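Local coordinates for protein lyase/mutase (Burkholderia cenocepacia, PDB 4LSB) that is a TIM-barrel lyase/mutase of the phosphoenolpyruvate phosphomutase family that binds a magnesium ion, at residues T199-I204 with A232-K237; P29-I34 with L226-L231. All coordinates share one frame; numbering follows the deposited sequence.

Contact 1 (T199-I204 with A232-K237)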
loop_
_atom_site.group_PDB
_atom_site.type_symbol
_atom_site.label_atom_id
_atom_site.label_comp_id
_atom_site.label_asym_id
_atom_site.label_seq_id
_atom_site.Cartn_x
_atom_site.Cartn_y
_atom_site.Cartn_z
ATOM N N THR B 199 -5.027 24.689 12.898
ATOM C CA THR B 199 -5.506 23.639 13.784
ATOM C C THR B 199 -6.252 24.186 15.000
ATOM O O THR B 199 -6.954 23.431 15.654
ATOM C CB THR B 199 -4.331 22.746 14.303
ATOM O OG1 THR B 199 -3.275 23.590 14.761
ATOM C CG2 THR B 199 -3.763 21.864 13.183
ATOM N N ASP B 200 -6.081 25.475 15.297
ATOM C CA ASP B 200 -6.657 26.059 16.507
ATOM C C ASP B 200 -8.156 26.272 16.294
ATOM O O ASP B 200 -8.606 26.757 15.254
ATOM C CB ASP B 200 -5.929 27.361 16.857
ATOM C CG ASP B 200 -6.593 28.106 17.957
ATOM O OD1 ASP B 200 -6.296 27.767 19.104
ATOM O OD2 ASP B 200 -7.448 28.971 17.687
ATOM N N ALA B 201 -8.943 25.866 17.283
ATOM C CA ALA B 201 -10.398 25.912 17.136
ATOM C C ALA B 201 -10.882 27.325 16.839
ATOM O O ALA B 201 -11.764 27.513 15.998
ATOM C CB ALA B 201 -11.103 25.376 18.368
ATOM N N ASP B 202 -10.355 28.298 17.579
ATOM C CA ASP B 202 -10.769 29.696 17.398
ATOM C C ASP B 202 -10.363 30.214 16.031
ATOM O O ASP B 202 -11.117 30.957 15.430
ATOM C CB ASP B 202 -10.156 30.617 18.470
ATOM C CG ASP B 202 -10.766 30.400 19.870
ATOM O OD1 ASP B 202 -11.893 29.851 19.988
ATOM O OD2 ASP B 202 -10.124 30.846 20.847
ATOM N N GLU B 203 -9.169 29.840 15.567
ATOM C CA GLU B 203 -8.718 30.217 14.209
ATOM C C GLU B 203 -9.627 29.584 13.121
ATOM O O GLU B 203 -10.074 30.246 12.183
ATOM C CB GLU B 203 -7.252 29.856 13.989
ATOM C CG GLU B 203 -6.278 30.679 14.852
ATOM C CD GLU B 203 -4.847 30.743 14.315
ATOM O OE1 GLU B 203 -4.463 29.926 13.472
ATOM O OE2 GLU B 203 -4.068 31.634 14.754
ATOM N N ILE B 204 -9.944 28.311 13.286
ATOM C CA ILE B 204 -10.868 27.625 12.359
ATOM C C ILE B 204 -12.254 28.278 12.300
ATOM O O ILE B 204 -12.828 28.497 11.223
ATOM C CB ILE B 204 -11.028 26.130 12.755
ATOM C CG1 ILE B 204 -9.763 25.346 12.490
ATOM C CG2 ILE B 204 -12.167 25.478 11.998
ATOM C CD1 ILE B 204 -9.733 24.007 13.155
ATOM N N ALA B 232 -17.650 20.364 13.235
ATOM C CA ALA B 232 -18.950 20.796 12.772
ATOM C C ALA B 232 -19.443 22.035 13.573
ATOM O O ALA B 232 -19.996 22.973 13.003
ATOM C CB ALA B 232 -19.951 19.630 12.860
ATOM N N ALA B 233 -19.196 22.051 14.878
ATOM C CA ALA B 233 -19.616 23.158 15.747
ATOM C C ALA B 233 -18.842 24.451 15.446
ATOM O O ALA B 233 -19.331 25.554 15.710
ATOM C CB ALA B 233 -19.424 22.767 17.198
ATOM N N LEU B 234 -17.621 24.299 14.910
ATOM C CA LEU B 234 -16.821 25.428 14.425
ATOM C C LEU B 234 -17.211 25.843 12.974
ATOM O O LEU B 234 -16.639 26.761 12.392
ATOM C CB LEU B 234 -15.350 25.062 14.524
ATOM C CG LEU B 234 -14.866 24.688 15.912
ATOM C CD1 LEU B 234 -13.491 24.050 15.858
ATOM C CD2 LEU B 234 -14.832 25.919 16.806
ATOM N N GLY B 235 -18.172 25.154 12.383
ATOM C CA GLY B 235 -18.697 25.539 11.087
ATOM C C GLY B 235 -18.007 24.908 9.894
ATOM O O GLY B 235 -18.284 25.274 8.745
ATOM N N VAL B 236 -17.134 23.947 10.167
ATOM C CA VAL B 236 -16.468 23.177 9.145
ATOM C C VAL B 236 -17.442 22.275 8.433
ATOM O O VAL B 236 -18.364 21.713 9.049
ATOM C CB VAL B 236 -15.332 22.325 9.760
ATOM C CG1 VAL B 236 -14.597 21.526 8.690
ATOM C CG2 VAL B 236 -14.324 23.250 10.431
ATOM N N LYS B 237 -17.238 22.126 7.117
ATOM C CA LYS B 237 -18.082 21.232 6.333
ATOM C C LYS B 237 -17.454 19.859 6.003
ATOM O O LYS B 237 -18.153 18.867 5.899
ATOM C CB LYS B 237 -18.455 21.933 5.031
ATOM C CG LYS B 237 -19.444 21.158 4.164
ATOM C CD LYS B 237 -20.717 20.732 4.867
ATOM C CE LYS B 237 -21.464 21.947 5.428
ATOM N NZ LYS B 237 -22.760 21.516 6.015
#

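Contact 2 (P29-I34 with L226-L231)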
loop_
_atom_site.group_PDB
_atom_site.type_symbol
_atom_site.label_atom_id
_atom_site.label_comp_id
_atom_site.label_asym_id
_atom_site.label_seq_id
_atom_site.Cartn_x
_atom_site.Cartn_y
_atom_site.Cartn_z
ATOM N N PRO B 29 -26.661 19.172 6.297
ATOM C CA PRO B 29 -26.185 19.600 7.586
ATOM C C PRO B 29 -25.012 18.804 8.116
ATOM O O PRO B 29 -24.890 17.585 7.888
ATOM C CB PRO B 29 -27.418 19.415 8.514
ATOM C CG PRO B 29 -28.612 19.455 7.594
ATOM C CD PRO B 29 -28.110 18.867 6.298
ATOM N N GLY B 30 -24.169 19.488 8.873
ATOM C CA GLY B 30 -23.110 18.807 9.570
ATOM C C GLY B 30 -21.824 18.794 8.764
ATOM O O GLY B 30 -21.740 19.443 7.718
ATOM N N ALA B 31 -20.790 18.137 9.297
ATOM C CA ALA B 31 -19.530 17.947 8.544
ATOM C C ALA B 31 -19.396 16.473 8.166
ATOM O O ALA B 31 -19.915 15.608 8.843
ATOM C CB ALA B 31 -18.318 18.358 9.399
ATOM N N PHE B 32 -18.668 16.195 7.090
ATOM C CA PHE B 32 -18.392 14.796 6.712
ATOM C C PHE B 32 -16.915 14.567 6.569
ATOM O O PHE B 32 -16.175 15.474 6.301
ATOM C CB PHE B 32 -19.142 14.364 5.429
ATOM C CG PHE B 32 -18.606 14.950 4.149
ATOM C CD1 PHE B 32 -18.981 16.211 3.731
ATOM C CD2 PHE B 32 -17.781 14.194 3.322
ATOM C CE1 PHE B 32 -18.489 16.740 2.557
ATOM C CE2 PHE B 32 -17.287 14.711 2.143
ATOM C CZ PHE B 32 -17.623 16.002 1.766
ATOM N N ILE B 33 -16.500 13.323 6.702
ATOM C CA ILE B 33 -15.089 12.994 6.595
ATOM C C ILE B 33 -14.884 12.469 5.167
ATOM O O ILE B 33 -15.671 11.667 4.677
ATOM C CB ILE B 33 -14.669 11.921 7.619
ATOM C CG1 ILE B 33 -14.812 12.471 9.036
ATOM C CG2 ILE B 33 -13.258 11.477 7.367
ATOM C CD1 ILE B 33 -14.597 11.457 10.163
ATOM N N ILE B 34 -13.833 12.953 4.538
ATOM C CA ILE B 34 -13.380 12.467 3.261
ATOM C C ILE B 34 -12.002 11.827 3.488
ATOM O O ILE B 34 -10.976 12.513 3.676
ATOM C CB ILE B 34 -13.396 13.538 2.162
ATOM C CG1 ILE B 34 -13.045 12.905 0.811
ATOM C CG2 ILE B 34 -12.448 14.679 2.463
ATOM C CD1 ILE B 34 -13.392 13.784 -0.377
ATOM N N LEU B 226 -9.097 17.588 16.772
ATOM C CA LEU B 226 -10.485 17.879 17.056
ATOM C C LEU B 226 -11.365 16.749 16.458
ATOM O O LEU B 226 -10.944 16.062 15.530
ATOM C CB LEU B 226 -10.850 19.240 16.456
ATOM C CG LEU B 226 -10.153 20.426 17.111
ATOM C CD1 LEU B 226 -10.391 21.676 16.262
ATOM C CD2 LEU B 226 -10.561 20.647 18.569
ATOM N N SER B 227 -12.532 16.516 17.044
ATOM C CA SER B 227 -13.406 15.511 16.548
ATOM C C SER B 227 -14.218 16.114 15.425
ATOM O O SER B 227 -14.307 17.325 15.264
ATOM C CB SER B 227 -14.336 14.969 17.620
ATOM O OG SER B 227 -15.234 15.979 18.027
ATOM N N LEU B 228 -14.831 15.257 14.658
ATOM C CA LEU B 228 -15.742 15.719 13.598
ATOM C C LEU B 228 -16.899 16.586 14.142
ATOM O O LEU B 228 -17.282 17.557 13.525
ATOM C CB LEU B 228 -16.331 14.511 12.879
ATOM C CG LEU B 228 -17.214 14.856 11.686
ATOM C CD1 LEU B 228 -16.426 15.558 10.576
ATOM C CD2 LEU B 228 -17.962 13.607 11.179
ATOM N N ASP B 229 -17.444 16.216 15.308
ATOM C CA ASP B 229 -18.484 16.988 15.931
ATOM C C ASP B 229 -17.965 18.364 16.375
ATOM O O ASP B 229 -18.675 19.355 16.180
ATOM C CB ASP B 229 -19.083 16.214 17.124
ATOM C CG ASP B 229 -20.094 17.012 17.891
ATOM O OD1 ASP B 229 -21.099 17.363 17.297
ATOM O OD2 ASP B 229 -19.880 17.282 19.107
ATOM N N GLU B 230 -16.749 18.433 16.953
ATOM C CA GLU B 230 -16.161 19.724 17.334
ATOM C C GLU B 230 -15.997 20.548 16.096
ATOM O O GLU B 230 -16.289 21.717 16.087
ATOM C CB GLU B 230 -14.816 19.588 18.079
ATOM C CG GLU B 230 -14.992 19.081 19.510
ATOM C CD GLU B 230 -13.699 18.611 20.178
ATOM O OE1 GLU B 230 -12.867 17.895 19.570
ATOM O OE2 GLU B 230 -13.519 18.957 21.353
ATOM N N LEU B 231 -15.512 19.941 15.022
ATOM C CA LEU B 231 -15.296 20.706 13.780
ATOM C C LEU B 231 -16.609 21.192 13.189
ATOM O O LEU B 231 -16.688 22.349 12.750
ATOM C CB LEU B 231 -14.428 19.912 12.765
ATOM C CG LEU B 231 -12.988 19.710 13.281
ATOM C CD1 LEU B 231 -12.291 18.535 12.656
ATOM C CD2 LEU B 231 -12.198 20.935 13.013
#

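Contact 1 (T199-I204 with A232-K237)
Ile-204 and Ala-201, in the first turn of helix 201-211, pack against Leu-234 and Val-236, which leave the end of helix 228-233. Two successive outer helices of the TIM barrel meet here. The tight part is the buried inner side: CG2 of Ile-204 presses on CG2 of Val-236 at 3.5 Å, closer than carbons usually sit, while the same Ile-204 methyl lies 4.1 Å from CB of Leu-234. With chi1 of Ile-204 at -70°, this branch stands anti to the backbone N and reaches across to both partners. Val-217 of strand 215-218 backs the pair, and Leu-231 covers it from helix 228-233.

Further out the packing is of ordinary closeness, among residues that are partly exposed. The fork of Leu-234 lies over Ala-201, with CD1 3.7 Å from CB of Ala-201 and CD2 3.6 Å from Ala-201 O. The two helix ends are finished locally. Past Leu-234 the helix closes in a Schellman motif, with Gly-235 at positive phi and its N bonded to Ala-232 O at 2.9 Å; Thr-208 OG1 hydrogen-bonds to Leu-234 O. At the other helix Asp-200 is the N-cap: its OD2 accepts from Glu-203 N at 2.9 Å through the anti lone pair, with an N-H...O angle of 155°.

Contact 2 (P29-I34 with L226-L231)
Leu-228, on the first turn of helix 228-233, reaches across to Ala-31, just before the first barrel strand, and Ile-33 within it (strand 32-34). Here an outer helix of the TIM barrel packs on the start of the first strand, where strand 238-240, the eighth, runs parallel beside it, as in the closure of a TIM barrel.

Apolar packing carries the contact. CD1 of Leu-228 sits between the two partners, 3.6 Å from CB of Ala-31 and 3.8 Å from CG1 of Ile-33. Its other branch, CD2, lies 3.6 Å from the carbonyl O of Ala-31. Chi1 of -176° swings CG of Leu-228 anti to its backbone N, which extends the fork from the helix to the strand. Val-239 also touches Leu-228, and Ile-33 also touches Phe-51 of its own chain and Phe-266 of the second subunit.

The polar bonds within residues 226-231 shape the start of the helix. Ser-227 and Glu-230 form a capping box: Glu-230 N donates to Ser-227 OG at 3.1 Å, and Ser-227 N donates to Glu-230 OE1 at 2.9 Å, taking its anti lone pair; both bonds run at 164°. The backbone of Leu-228 also bonds to the second subunit.

The chemistry implies a division of labour: the capping box fixes how the helix starts, while strand and helix are joined by the fit of aliphatic carbons rather than by directional bonds.

Overall arrangement
Contacts 1 and 2 sit about 9 Å apart, centre to centre, on the same side of the chain's centre, and share helix 228-233: contact 2 uses its start and contact 1 its end. They also touch directly. Lys-237 of contact 1 probably hydrogen-bonds to contact 2 twice, through NZ to Gly-30 O at 2.9 Å and through its O to Phe-32 N at 3.0 Å, and Val-236 O packs on Ala-31 CB. Together they tie the first strand, helices 201-211 and 228-233 and strand 215-218 into the closure of the barrel. The magnesium ion is held by Ser-58 and Glu-97, which belong to neither contact.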